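PDB 6P2K: fibronectin type III domain-containing protein, which probably hydrolyses the beta-1,4-glucan backbone of xyloglucan through this two-propeller glycoside hydrolase family 74 part of a longer protein that also carries fibronectin type III sequence. Local coordinates for residues M32-D35 / M36-V39; A64-P67 / G68-N71; S84-G87 / S88-Y91. All blocks are in the same frame, centred on the assembly; numbering follows the deposited sequence.

Contact 1 (M32-D35 / M36-V39)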
loop_
_atom_site.group_PDB
_atom_site.type_symbol
_atom_site.label_atom_id
_atom_site.label_comp_id
_atom_site.label_asym_id
_atom_site.label_seq_id
_atom_site.Cartn_x
_atom_site.Cartn_y
_atom_site.Cartn_z
ATOM N N MET B 32 25.425 -44.641 -3.658
ATOM C CA MET B 32 25.811 -43.374 -4.264
ATOM C C MET B 32 27.265 -43.077 -3.939
ATOM O O MET B 32 27.684 -43.186 -2.780
ATOM C CB MET B 32 24.923 -42.225 -3.785
ATOM C CG MET B 32 25.161 -40.933 -4.555
ATOM S SD MET B 32 26.160 -39.752 -3.634
ATOM C CE MET B 32 24.962 -39.279 -2.404
ATOM N N ALA B 33 28.023 -42.691 -4.960
ATOM C CA ALA B 33 29.441 -42.386 -4.820
ATOM C C ALA B 33 29.616 -40.871 -4.793
ATOM O O ALA B 33 29.482 -40.204 -5.826
ATOM C CB ALA B 33 30.243 -43.012 -5.958
ATOM N N SER B 34 29.898 -40.333 -3.613
ATOM C CA SER B 34 30.286 -38.940 -3.468
ATOM C C SER B 34 31.802 -38.821 -3.581
ATOM O O SER B 34 32.527 -39.819 -3.597
ATOM C CB SER B 34 29.805 -38.388 -2.129
ATOM O OG SER B 34 30.583 -38.918 -1.071
ATOM N N ASP B 35 32.289 -37.588 -3.659
ATOM C CA ASP B 35 33.728 -37.372 -3.715
ATOM C C ASP B 35 34.317 -36.909 -2.387
ATOM O O ASP B 35 35.542 -36.779 -2.286
ATOM C CB ASP B 35 34.088 -36.379 -4.833
ATOM C CG ASP B 35 33.270 -35.103 -4.787
ATOM O OD1 ASP B 35 32.399 -34.966 -3.900
ATOM O OD2 ASP B 35 33.503 -34.230 -5.650
ATOM N N MET B 36 33.489 -36.677 -1.361
ATOM C CA MET B 36 34.011 -36.298 -0.054
ATOM C C MET B 36 33.293 -36.943 1.128
ATOM O O MET B 36 33.685 -36.685 2.269
ATOM C CB MET B 36 33.986 -34.767 0.110
ATOM C CG MET B 36 34.904 -34.044 -0.870
ATOM S SD MET B 36 35.111 -32.287 -0.562
ATOM C CE MET B 36 36.442 -32.305 0.636
ATOM N N GLU B 37 32.275 -37.778 0.902
ATOM C CA GLU B 37 31.566 -38.460 1.982
ATOM C C GLU B 37 31.633 -39.976 1.878
ATOM O O GLU B 37 30.967 -40.665 2.659
ATOM C CB GLU B 37 30.090 -38.046 2.027
ATOM C CG GLU B 37 29.830 -36.704 2.654
ATOM C CD GLU B 37 30.288 -35.577 1.774
ATOM O OE1 GLU B 37 30.953 -34.663 2.298
ATOM O OE2 GLU B 37 29.989 -35.617 0.558
ATOM N N GLY B 38 32.400 -40.518 0.939
ATOM C CA GLY B 38 32.379 -41.956 0.760
ATOM C C GLY B 38 31.089 -42.401 0.095
ATOM O O GLY B 38 30.539 -41.713 -0.773
ATOM N N VAL B 39 30.587 -43.557 0.520
ATOM C CA VAL B 39 29.465 -44.227 -0.128
ATOM C C VAL B 39 28.225 -44.085 0.743
ATOM O O VAL B 39 28.272 -44.351 1.950
ATOM C CB VAL B 39 29.778 -45.711 -0.392
ATOM C CG1 VAL B 39 28.546 -46.436 -0.923
ATOM C CG2 VAL B 39 30.940 -45.845 -1.356
#

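Contact 2 (A64-P67 / G68-N71)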
loop_
_atom_site.group_PDB
_atom_site.type_symbol
_atom_site.label_atom_id
_atom_site.label_comp_id
_atom_site.label_asym_id
_atom_site.label_seq_id
_atom_site.Cartn_x
_atom_site.Cartn_y
_atom_site.Cartn_z
ATOM N N ALA B 64 30.475 -51.514 -6.787
ATOM C CA ALA B 64 29.939 -52.704 -7.436
ATOM C C ALA B 64 29.529 -53.721 -6.382
ATOM O O ALA B 64 30.283 -53.984 -5.441
ATOM C CB ALA B 64 30.956 -53.326 -8.398
ATOM N N VAL B 65 28.336 -54.285 -6.545
ATOM C CA VAL B 65 27.830 -55.345 -5.680
ATOM C C VAL B 65 28.014 -56.674 -6.395
ATOM O O VAL B 65 27.753 -56.783 -7.598
ATOM C CB VAL B 65 26.352 -55.107 -5.315
ATOM C CG1 VAL B 65 25.939 -56.008 -4.168
ATOM C CG2 VAL B 65 26.122 -53.650 -4.957
ATOM N N THR B 66 28.461 -57.684 -5.664
ATOM C CA THR B 66 28.740 -58.970 -6.288
ATOM C C THR B 66 27.444 -59.640 -6.726
ATOM O O THR B 66 26.510 -59.756 -5.924
ATOM C CB THR B 66 29.493 -59.888 -5.336
ATOM O OG1 THR B 66 28.732 -60.057 -4.135
ATOM C CG2 THR B 66 30.855 -59.313 -5.009
ATOM N N PRO B 67 27.342 -60.075 -7.978
ATOM C CA PRO B 67 26.202 -60.903 -8.379
ATOM C C PRO B 67 26.091 -62.145 -7.504
ATOM O O PRO B 67 27.053 -62.898 -7.339
ATOM C CB PRO B 67 26.526 -61.262 -9.834
ATOM C CG PRO B 67 27.392 -60.136 -10.302
ATOM C CD PRO B 67 28.212 -59.735 -9.115
ATOM N N GLY B 68 24.909 -62.345 -6.929
ATOM C CA GLY B 68 24.647 -63.492 -6.090
ATOM C C GLY B 68 25.013 -63.327 -4.631
ATOM O O GLY B 68 24.766 -64.249 -3.843
ATOM N N ASN B 69 25.598 -62.192 -4.241
ATOM C CA ASN B 69 25.973 -61.975 -2.843
ATOM C C ASN B 69 25.949 -60.465 -2.598
ATOM O O ASN B 69 26.976 -59.789 -2.698
ATOM C CB ASN B 69 27.332 -62.581 -2.526
ATOM C CG ASN B 69 27.795 -62.281 -1.110
ATOM O OD1 ASN B 69 27.012 -61.852 -0.261
ATOM N ND2 ASN B 69 29.077 -62.505 -0.850
ATOM N N SER B 70 24.766 -59.950 -2.260
ATOM C CA SER B 70 24.599 -58.522 -2.009
ATOM C C SER B 70 25.335 -58.040 -0.763
ATOM O O SER B 70 25.277 -56.844 -0.458
ATOM C CB SER B 70 23.112 -58.180 -1.897
ATOM O OG SER B 70 22.482 -58.938 -0.881
ATOM N N ASN B 71 26.020 -58.924 -0.039
ATOM C CA ASN B 71 26.800 -58.522 1.124
ATOM C C ASN B 71 28.263 -58.243 0.797
ATOM O O ASN B 71 28.965 -57.669 1.635
ATOM C CB ASN B 71 26.714 -59.593 2.216
ATOM C CG ASN B 71 25.378 -59.581 2.941
ATOM O OD1 ASN B 71 24.811 -58.519 3.207
ATOM N ND2 ASN B 71 24.868 -60.764 3.263
#

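Contact 3 (S84-G87 / S88-Y91). With PE3 (3,6,9,12,15,18,21,24,27,30,33,36,39-tridecaoxahentetracontane-1,41-diol), chain C.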
loop_
_atom_site.group_PDB
_atom_site.type_symbol
_atom_site.label_atom_id
_atom_site.label_comp_id
_atom_site.label_asym_id
_atom_site.label_seq_id
_atom_site.Cartn_x
_atom_site.Cartn_y
_atom_site.Cartn_z
ATOM N N SER B 84 34.004 -54.796 1.246
ATOM C CA SER B 84 33.112 -55.051 2.365
ATOM C C SER B 84 32.510 -56.439 2.219
ATOM O O SER B 84 32.140 -56.852 1.113
ATOM C CB SER B 84 31.994 -54.010 2.437
ATOM O OG SER B 84 31.100 -54.308 3.498
ATOM N N THR B 85 32.423 -57.160 3.334
ATOM C CA THR B 85 31.749 -58.447 3.366
ATOM C C THR B 85 30.475 -58.417 4.199
ATOM O O THR B 85 29.790 -59.441 4.292
ATOM C CB THR B 85 32.688 -59.534 3.898
ATOM O OG1 THR B 85 33.124 -59.184 5.220
ATOM C CG2 THR B 85 33.900 -59.677 2.995
ATOM N N ASN B 86 30.128 -57.270 4.788
ATOM C CA ASN B 86 28.921 -57.135 5.594
ATOM C C ASN B 86 27.943 -56.140 4.975
ATOM O O ASN B 86 27.247 -55.418 5.689
ATOM C CB ASN B 86 29.262 -56.735 7.030
ATOM C CG ASN B 86 30.136 -55.494 7.106
ATOM O OD1 ASN B 86 30.244 -54.732 6.146
ATOM N ND2 ASN B 86 30.761 -55.287 8.259
ATOM N N GLY B 87 27.891 -56.085 3.647
ATOM C CA GLY B 87 26.906 -55.259 2.976
ATOM C C GLY B 87 27.102 -53.765 3.119
ATOM O O GLY B 87 26.112 -53.027 3.176
ATOM N N SER B 88 28.356 -53.306 3.180
ATOM C CA SER B 88 28.838 -51.916 3.273
ATOM C C SER B 88 28.951 -51.401 4.709
ATOM O O SER B 88 29.265 -50.222 4.894
ATOM C CB SER B 88 27.985 -50.922 2.460
ATOM O OG SER B 88 26.823 -50.533 3.173
ATOM N N ASN B 89 28.716 -52.232 5.728
ATOM C CA ASN B 89 28.783 -51.733 7.099
ATOM C C ASN B 89 30.209 -51.359 7.490
ATOM O O ASN B 89 30.422 -50.395 8.235
ATOM C CB ASN B 89 28.210 -52.773 8.063
ATOM C CG ASN B 89 26.692 -52.797 8.057
ATOM O OD1 ASN B 89 26.051 -52.082 7.288
ATOM N ND2 ASN B 89 26.108 -53.630 8.913
ATOM N N SER B 90 31.197 -52.111 7.009
ATOM C CA SER B 90 32.600 -51.789 7.231
ATOM C C SER B 90 33.390 -52.155 5.984
ATOM O O SER B 90 32.963 -52.984 5.177
ATOM C CB SER B 90 33.171 -52.517 8.460
ATOM O OG SER B 90 33.271 -53.913 8.233
ATOM N N TYR B 91 34.554 -51.527 5.832
ATOM C CA TYR B 91 35.407 -51.741 4.673
ATOM C C TYR B 91 36.831 -52.050 5.110
ATOM O O TYR B 91 37.283 -51.627 6.178
ATOM C CB TYR B 91 35.430 -50.519 3.749
ATOM C CG TYR B 91 34.089 -50.129 3.175
ATOM C CD1 TYR B 91 33.575 -50.773 2.056
ATOM C CD2 TYR B 91 33.344 -49.099 3.738
ATOM C CE1 TYR B 91 32.356 -50.413 1.523
ATOM C CE2 TYR B 91 32.124 -48.730 3.210
ATOM C CZ TYR B 91 31.635 -49.390 2.104
ATOM O OH TYR B 91 30.420 -49.025 1.576
HETATM O O43 PE3 C . 26.644 -49.749 9.332
HETATM C C42 PE3 C . 27.416 -48.862 10.144
HETATM C C41 PE3 C . 27.289 -47.450 9.579
HETATM O O40 PE3 C . 28.025 -46.471 10.334
HETATM C C39 PE3 C . 29.442 -46.701 10.374
HETATM C C38 PE3 C . 30.030 -45.555 11.186
HETATM O O37 PE3 C . 31.456 -45.665 11.299
HETATM O O HOH W 1 33.092 -55.913 6.145
HETATM O O HOH W 2 23.431 -52.508 5.218
#

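Contact 1 (M32-D35 / M36-V39)
Ser34 and Gly38 face each other across a tight chain reversal, and Ser34 holds it with both its backbone and its side chain. Ser34 N donates to Gly38 O at 3.2 Å. Ser34 OG donates to the same oxygen, with OG and Gly38 O 2.8 Å apart. The two donors reach that carbonyl from opposite faces of its plane. The hydroxyl also receives a bond, from Glu37 N to Ser34 OG at 2.8 Å. It serves both partners because its chi1 of 73° sets OG between the backbone N and the carbonyl carbon, over the inside of the turn. With an alanine here, Glu37 N would probably lose its acceptor and Gly38 O one of its two donors, leaving the turn freer to shift.

Glu37 lays CB beside this hydroxyl, 3.3 Å from Ser34 OG. Its chain then bends, and OE2 is hydrogen-bonded to Ser400 OG. Gly38 has a positive phi of 73°, a shape that glycine adopts easily. Toward the strands, Ala33 and Val39 form a non-hydrogen-bonded antiparallel pair. Val39 CA makes a CH...O contact with Met32 O at 3.4 Å. Ala33 and Val39 lie on one face of the sheet, where both meet Val60 of the next blade. Met32 packs against Val17, Val20 and Trp49.

Where strand 30-34 gives way to the turn, the side chain of Asp35 lies about 5 Å from a bound zinc ion, which Gln16 and Asp124 bind. The arrangement is a beta hairpin joining strands 30-34 and 39-42, the middle pair of a four-stranded propeller blade.

Contact 2 (A64-P67 / G68-N71)
Thr66 to Asn69 form a type II beta turn at the end of strand 60-66, where the chain doubles back toward strand 72-77 of the same propeller blade. The turn closes through Asn69 N, which donates to Thr66 O at 3.1 Å. Pro67 and Gly68 take the two central positions. The phi of 87° at Gly68 suits glycine, since a side chain there would be jammed against Pro67 O.

Asn69 then starts a second turn, closed by its side chain. Its CG stands anti to the backbone N, chi1 176°, which carries the amide on along the chain. Asn69 OD1 can therefore accept from Asn71 N at 3.1 Å, an Asx turn. That N-H comes in from above the carbonyl plane, 53° out of it.

Val65 supplies the apolar part. Its CG1 rests against the backbone of Ser70, 3.6 Å from Ser70 CA, while Asp23 and Ile73 also meet the side chain. Thr66 turns OG1 to Lys72 O in a hydrogen bond. Phe74 and Phe107 pack on the same threonine.

Asn25, from the preceding blade, bonds to the turn with both ends of its amide. Its ND2 donates to Thr66 O and its OD1 accepts from Gly68 N. The bend thus rests mainly on main-chain polar groups: Thr66 O and Gly68 N are held by the Asn25 amide, and the Asn69 amide continues the turn to Asn71 N.

Contact 3 (S84-G87 / S88-Y91)
The chain from Ser84 to Tyr91 makes a compact loop whose ends return to 4.6 Å between Ser84 CA and Tyr91 CA, with positive phi at both Gly87 and Ser88. Ser84 OG lies inside it. It accepts from Ser88 N at 2.9 Å and weakly from Asn86 N. It also sits 2.8 Å from Ser90 O, to which it may donate. Its place follows from chi1 177°, anti to the backbone N.

Next to this hydroxyl, Asn86 uses both ends of its amide on Ser90. Asn86 OD1 accepts from Ser90 N at 2.9 Å, while Asn86 ND2 donates to Ser90 OG at 2.9 Å. Asn89 CB passes beside this amide, 3.4 Å from Asn86 OD1. A water links Thr85 N to Ser90 O.

Tyr91 brings its ring back beside Ser84, CD1 lying 3.6 Å from Ser84 CB. Its OH is hydrogen-bonded to Thr52 OG1. Ser88 OG donates to Gly87 O at 2.6 Å, in the carbonyl plane, and Lys41 reaches the same carbonyl.

Ser84, Asn86, Ser90 and Tyr91 are consistent with a variant Asp-box, with Ser88 at the usual glycine position; such a loop joins the third and fourth strands of a propeller blade.

How the contacts relate
The three contacts follow one another along the chain; none nests in or crosses another. Contact 1 closes the hairpin between strands 30-34 and 39-42 in one blade. The chain then enters the next blade, where contact 2 closes the bend between strands 60-66 and 72-77. Contact 3 closes the loop between strands 80-84 and 92-93 of that same blade. Contacts 2 and 3 meet directly, with Asn71 O 2.8 Å from Gly87 N, a probable hydrogen bond. Contact 3 also reaches the earlier blade, as Tyr91 OH packs 3.9 Å from Val39 CB of contact 1. Contacts 1 and 2 do not touch.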